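Local structure of thiol transferase (Phanerochaete chrysosporium, 4F0B) at the interface of chains A and B. The protein binds glutathione, here in its oxidised disulfide form, and acts as a glutathione transferase of the Ure2p class. Sequence-based numbering; all coordinates share one arbitrary frame. Chains: chain A/B, Thiol transferase.

Contact 1: the interface of chains A and B. Residues chain A 86, 89, 112, 116, 119-120; chain B 89, 112, 116, 120.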
loop_
_atom_site.group_PDB
_atom_site.type_symbol
_atom_site.label_atom_id
_atom_site.label_comp_id
_atom_site.label_asym_id
_atom_site.label_seq_id
_atom_site.Cartn_x
_atom_site.Cartn_y
_atom_site.Cartn_z
ATOM N N ALA A 86 5.283 -2.325 5.543
ATOM C CA ALA A 86 6.583 -1.695 5.818
ATOM C C ALA A 86 7.267 -2.401 7.000
ATOM O O ALA A 86 8.507 -2.557 7.033
ATOM C CB ALA A 86 6.415 -0.183 6.116
ATOM N N LEU A 89 8.716 -5.671 5.681
ATOM C CA LEU A 89 9.959 -5.384 4.944
ATOM C C LEU A 89 11.123 -5.034 5.887
ATOM O O LEU A 89 12.237 -5.500 5.689
ATOM C CB LEU A 89 9.723 -4.253 3.938
ATOM C CG LEU A 89 8.871 -4.725 2.744
ATOM C CD1 LEU A 89 8.269 -3.509 2.081
ATOM C CD2 LEU A 89 9.748 -5.444 1.758
ATOM N N TYR A 112 12.887 -8.757 -5.682
ATOM C CA TYR A 112 12.527 -7.769 -4.679
ATOM C C TYR A 112 11.427 -6.858 -5.213
ATOM O O TYR A 112 10.449 -6.582 -4.516
ATOM C CB TYR A 112 13.765 -6.954 -4.257
ATOM C CG TYR A 112 13.467 -5.909 -3.211
ATOM C CD1 TYR A 112 13.221 -6.292 -1.889
ATOM C CD2 TYR A 112 13.429 -4.558 -3.531
ATOM C CE1 TYR A 112 12.944 -5.338 -0.898
ATOM C CE2 TYR A 112 13.136 -3.597 -2.558
ATOM C CZ TYR A 112 12.908 -4.002 -1.255
ATOM O OH TYR A 112 12.619 -3.052 -0.275
ATOM N N LEU A 116 7.653 -6.305 -3.673
ATOM C CA LEU A 116 7.034 -4.992 -3.433
ATOM C C LEU A 116 5.718 -4.844 -4.192
ATOM O O LEU A 116 4.732 -4.348 -3.657
ATOM C CB LEU A 116 7.953 -3.844 -3.852
ATOM C CG LEU A 116 9.217 -3.637 -3.021
ATOM C CD1 LEU A 116 9.994 -2.471 -3.602
ATOM C CD2 LEU A 116 8.844 -3.349 -1.555
ATOM N N LEU A 119 3.070 -6.848 -2.354
ATOM C CA LEU A 119 2.756 -6.203 -1.082
ATOM C C LEU A 119 1.909 -4.958 -1.305
ATOM O O LEU A 119 0.894 -4.758 -0.614
ATOM C CB LEU A 119 4.034 -5.841 -0.320
ATOM C CG LEU A 119 4.754 -7.022 0.314
ATOM C CD1 LEU A 119 6.131 -6.556 0.800
ATOM C CD2 LEU A 119 3.984 -7.560 1.524
ATOM N N PHE A 120 2.309 -4.120 -2.262
ATOM C CA PHE A 120 1.527 -2.916 -2.559
ATOM C C PHE A 120 0.142 -3.263 -3.122
ATOM O O PHE A 120 -0.846 -2.553 -2.802
ATOM C CB PHE A 120 2.298 -1.951 -3.463
ATOM C CG PHE A 120 3.268 -1.077 -2.726
ATOM C CD1 PHE A 120 2.807 -0.041 -1.935
ATOM C CD2 PHE A 120 4.657 -1.289 -2.825
ATOM C CE1 PHE A 120 3.708 0.763 -1.253
ATOM C CE2 PHE A 120 5.573 -0.479 -2.148
ATOM C CZ PHE A 120 5.096 0.572 -1.352
ATOM N N LEU B 89 9.496 3.041 -6.592
ATOM C CA LEU B 89 10.659 2.412 -5.967
ATOM C C LEU B 89 11.545 1.742 -7.007
ATOM O O LEU B 89 12.781 1.852 -6.908
ATOM C CB LEU B 89 10.216 1.394 -4.913
ATOM C CG LEU B 89 9.681 2.069 -3.642
ATOM C CD1 LEU B 89 8.696 1.183 -2.874
ATOM C CD2 LEU B 89 10.849 2.505 -2.752
ATOM N N TYR B 112 15.481 4.590 4.490
ATOM C CA TYR B 112 14.734 3.822 3.504
ATOM C C TYR B 112 13.442 3.284 4.122
ATOM O O TYR B 112 12.382 3.325 3.483
ATOM C CB TYR B 112 15.624 2.697 2.949
ATOM C CG TYR B 112 14.932 1.834 1.937
ATOM C CD1 TYR B 112 14.564 2.361 0.701
ATOM C CD2 TYR B 112 14.597 0.516 2.232
ATOM C CE1 TYR B 112 13.896 1.581 -0.244
ATOM C CE2 TYR B 112 13.924 -0.277 1.291
ATOM C CZ TYR B 112 13.592 0.273 0.067
ATOM O OH TYR B 112 12.915 -0.470 -0.907
ATOM N N LEU B 116 9.565 3.902 2.933
ATOM C CA LEU B 116 8.565 2.865 2.732
ATOM C C LEU B 116 7.322 3.096 3.593
ATOM O O LEU B 116 6.179 2.908 3.126
ATOM C CB LEU B 116 9.138 1.477 3.046
ATOM C CG LEU B 116 10.178 0.954 2.050
ATOM C CD1 LEU B 116 10.681 -0.418 2.555
ATOM C CD2 LEU B 116 9.600 0.778 0.644
ATOM N N PHE B 120 3.652 3.397 2.019
ATOM C CA PHE B 120 2.567 2.493 2.400
ATOM C C PHE B 120 1.421 3.226 3.086
ATOM O O PHE B 120 0.253 2.865 2.860
ATOM C CB PHE B 120 3.114 1.296 3.222
ATOM C CG PHE B 120 3.744 0.215 2.392
ATOM C CD1 PHE B 120 2.946 -0.671 1.659
ATOM C CD2 PHE B 120 5.128 0.023 2.381
ATOM C CE1 PHE B 120 3.510 -1.690 0.916
ATOM C CE2 PHE B 120 5.690 -1.003 1.638
ATOM C CZ PHE B 120 4.877 -1.875 0.903
#

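Contact 2: the interface of chains A and B. Residues chain A 117-118, 120-121; chain B 67-68, 82-83.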
loop_
_atom_site.group_PDB
_atom_site.type_symbol
_atom_site.label_atom_id
_atom_site.label_comp_id
_atom_site.label_asym_id
_atom_site.label_seq_id
_atom_site.Cartn_x
_atom_site.Cartn_y
_atom_site.Cartn_z
ATOM N N GLN A 117 5.683 -5.290 -5.442
ATOM C CA GLN A 117 4.450 -5.138 -6.217
ATOM C C GLN A 117 3.300 -5.885 -5.557
ATOM O O GLN A 117 2.183 -5.334 -5.444
ATOM C CB GLN A 117 4.674 -5.658 -7.642
ATOM C CG GLN A 117 5.697 -4.839 -8.436
ATOM C CD GLN A 117 5.957 -5.468 -9.768
ATOM O OE1 GLN A 117 5.036 -5.748 -10.528
ATOM N NE2 GLN A 117 7.246 -5.720 -10.075
ATOM N N TRP A 118 3.528 -7.132 -5.125
ATOM C CA TRP A 118 2.442 -7.883 -4.479
ATOM C C TRP A 118 2.085 -7.365 -3.091
ATOM O O TRP A 118 0.907 -7.370 -2.727
ATOM C CB TRP A 118 2.700 -9.404 -4.540
ATOM C CG TRP A 118 2.528 -9.909 -5.944
ATOM C CD1 TRP A 118 3.508 -10.095 -6.865
ATOM C CD2 TRP A 118 1.283 -10.216 -6.609
ATOM N NE1 TRP A 118 2.957 -10.535 -8.068
ATOM C CE2 TRP A 118 1.593 -10.590 -7.927
ATOM C CE3 TRP A 118 -0.041 -10.221 -6.207
ATOM C CZ2 TRP A 118 0.604 -10.967 -8.853
ATOM C CZ3 TRP A 118 -1.022 -10.588 -7.124
ATOM C CH2 TRP A 118 -0.683 -10.960 -8.422
ATOM N N PHE A 120 2.309 -4.120 -2.262
ATOM C CA PHE A 120 1.527 -2.916 -2.559
ATOM C C PHE A 120 0.142 -3.263 -3.122
ATOM O O PHE A 120 -0.846 -2.553 -2.802
ATOM C CB PHE A 120 2.298 -1.951 -3.463
ATOM C CG PHE A 120 3.268 -1.077 -2.726
ATOM C CD1 PHE A 120 2.807 -0.041 -1.935
ATOM C CD2 PHE A 120 4.657 -1.289 -2.825
ATOM C CE1 PHE A 120 3.708 0.763 -1.253
ATOM C CE2 PHE A 120 5.573 -0.479 -2.148
ATOM C CZ PHE A 120 5.096 0.572 -1.352
ATOM N N PHE A 121 0.034 -4.324 -3.918
ATOM C CA PHE A 121 -1.271 -4.762 -4.387
ATOM C C PHE A 121 -2.179 -5.074 -3.193
ATOM O O PHE A 121 -3.350 -4.691 -3.180
ATOM C CB PHE A 121 -1.087 -5.990 -5.307
ATOM C CG PHE A 121 -2.375 -6.737 -5.574
ATOM C CD1 PHE A 121 -3.326 -6.249 -6.486
ATOM C CD2 PHE A 121 -2.635 -7.926 -4.920
ATOM C CE1 PHE A 121 -4.537 -6.960 -6.731
ATOM C CE2 PHE A 121 -3.834 -8.655 -5.157
ATOM C CZ PHE A 121 -4.785 -8.165 -6.053
ATOM N N PRO B 67 -1.636 -7.499 -13.398
ATOM C CA PRO B 67 -2.661 -8.533 -13.205
ATOM C C PRO B 67 -3.943 -7.982 -12.602
ATOM O O PRO B 67 -5.015 -8.577 -12.774
ATOM C CB PRO B 67 -1.998 -9.585 -12.281
ATOM C CG PRO B 67 -0.557 -9.208 -12.190
ATOM C CD PRO B 67 -0.376 -7.787 -12.681
ATOM N N ASN B 68 -3.838 -6.817 -11.955
ATOM C CA ASN B 68 -5.007 -6.152 -11.395
ATOM C C ASN B 68 -5.852 -5.425 -12.443
ATOM O O ASN B 68 -6.960 -4.976 -12.128
ATOM C CB ASN B 68 -4.511 -5.147 -10.328
ATOM C CG ASN B 68 -5.613 -4.602 -9.447
ATOM O OD1 ASN B 68 -6.551 -5.301 -9.075
ATOM N ND2 ASN B 68 -5.489 -3.324 -9.096
ATOM N N PHE B 82 3.855 -3.169 -11.644
ATOM C CA PHE B 82 2.554 -2.534 -11.375
ATOM C C PHE B 82 2.502 -2.044 -9.940
ATOM O O PHE B 82 3.386 -2.404 -9.147
ATOM C CB PHE B 82 1.346 -3.462 -11.765
ATOM C CG PHE B 82 1.116 -4.640 -10.854
ATOM C CD1 PHE B 82 1.980 -5.735 -10.890
ATOM C CD2 PHE B 82 0.022 -4.668 -9.980
ATOM C CE1 PHE B 82 1.761 -6.836 -10.046
ATOM C CE2 PHE B 82 -0.213 -5.782 -9.138
ATOM C CZ PHE B 82 0.665 -6.847 -9.166
ATOM N N GLU B 83 1.485 -1.226 -9.671
ATOM C CA GLU B 83 1.260 -0.486 -8.396
ATOM C C GLU B 83 2.136 0.774 -8.321
ATOM O O GLU B 83 3.379 0.667 -8.291
ATOM C CB GLU B 83 1.437 -1.339 -7.107
ATOM C CG GLU B 83 0.470 -2.510 -7.003
ATOM C CD GLU B 83 -0.947 -2.079 -6.701
ATOM O OE1 GLU B 83 -1.128 -1.076 -5.950
ATOM O OE2 GLU B 83 -1.887 -2.740 -7.204
HETATM O O HOH W 1 -4.180 -2.783 -5.459
#

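Contact 1: the interface of chains A and B
A:Phe120 and B:Phe120 lie flat against each other at the centre of an apolar patch between two copies of a Ure2p-class glutathione transferase, a family whose members commonly pair as dimers about a two-fold axis. The two rings are 2° from parallel with centroids 3.7 Å apart, and the pair is slightly slipped: CE1 of B:Phe120 sits over the centre of the A:Phe120 ring, while CE1 of A:Phe120 falls nearer the rim of its mate. The opposite face of B:Phe120 is met near its rim by the backbone N of A:Ala86, 3.9 Å above the plane, and the A:Ala86 methyl CB comes to 4.0 Å from its CD2.

Beside the stack, one methyl of each Leu89 closes on the partner ring, A:Leu89 CD1 lying 3.6 Å from B:Phe120 CE2, with the two side chains crossing at about a right angle. The same methyl also meets B:Leu116, one turn earlier on the helix that carries B:Phe120, at 3.9 Å between A:Leu89 CD1 and B:Leu116 CD1; the twin contacts repeat both with the chains exchanged.

Further along, the two tyrosines reach tip to tip, and a hydrogen bond of 2.7 Å joins A:Tyr112 OH to B:Tyr112 OH, either phenol being a possible donor. Each hydroxyl lies at the edge of the other ring, in its plane. CG of A:Tyr112 is anti to the backbone N (chi1 -180°), which directs the phenol away from its own helix toward the partner. Behind it, A:Leu116 CG packs on one ring face, 3.9 Å above the plane, and B:Leu116 supports B:Tyr112 likewise.

Contact 2: the interface of chains A and B
B:Phe82 pushes its ring tip into the face of the A:Trp118 indole, CZ standing 4.0 Å above the indole plane over its centre, with the two planes 81° apart in an edge-to-face contact. One face of the B:Phe82 ring is backed within its own chain by B:Pro67 CD, 3.5 Å above the plane, and CG of the same proline touches A:Trp118 CZ2. The ring of A:Phe121 is approached at its edge, in plane, by the side-chain amide of B:Asn68 and by B:Glu83 OE2.

A:Gln117 accepts a hydrogen bond of 3.0 Å at OE1 from the backbone N of B:Phe82. It is fairly straight at the hydrogen (161°), but the N-H comes from above the amide plane, 63° out of it. The chain of A:Gln117 runs extended beyond CG, carrying its amide out to the strand. An alanine here would probably leave the B:Phe82 N-H without this acceptor and open a gap beside the ring.

B:Glu83, its chain bent at chi2, lays its carboxyl end against the backbone of the chain A helix, CD 3.6 Å from A:Phe121 CA. Water 1 links its carboxylate OE2, at 2.9 Å, to the backbone O of A:Phe121.

Helix 109-139 of chain A meets here the N-terminal, thioredoxin-fold domain of chain B, at the end of strand 79-82; the turn at B:Glu83 into helix 84-95 probably belongs to the family's glutathione-binding motif, beside the active site.

Contact 1 and contact 2 lie about 11 Å apart, between the centres of their C-alpha atoms, and share A:Phe120 on helix 109-139. That helix serves both: in contact 1 it meets its own counterpart and helix 84-95 of chain B, and in contact 2 it packs on the end of strand 79-82 and the residue leading to that same helix. Contact 2 has a twin with the chains exchanged, so the shared patch of contact 1 is likely to be flanked by two such sites. Together they tie the N-terminal domain of each copy to the long helix of the other, consistent with a glutathione transferase dimer.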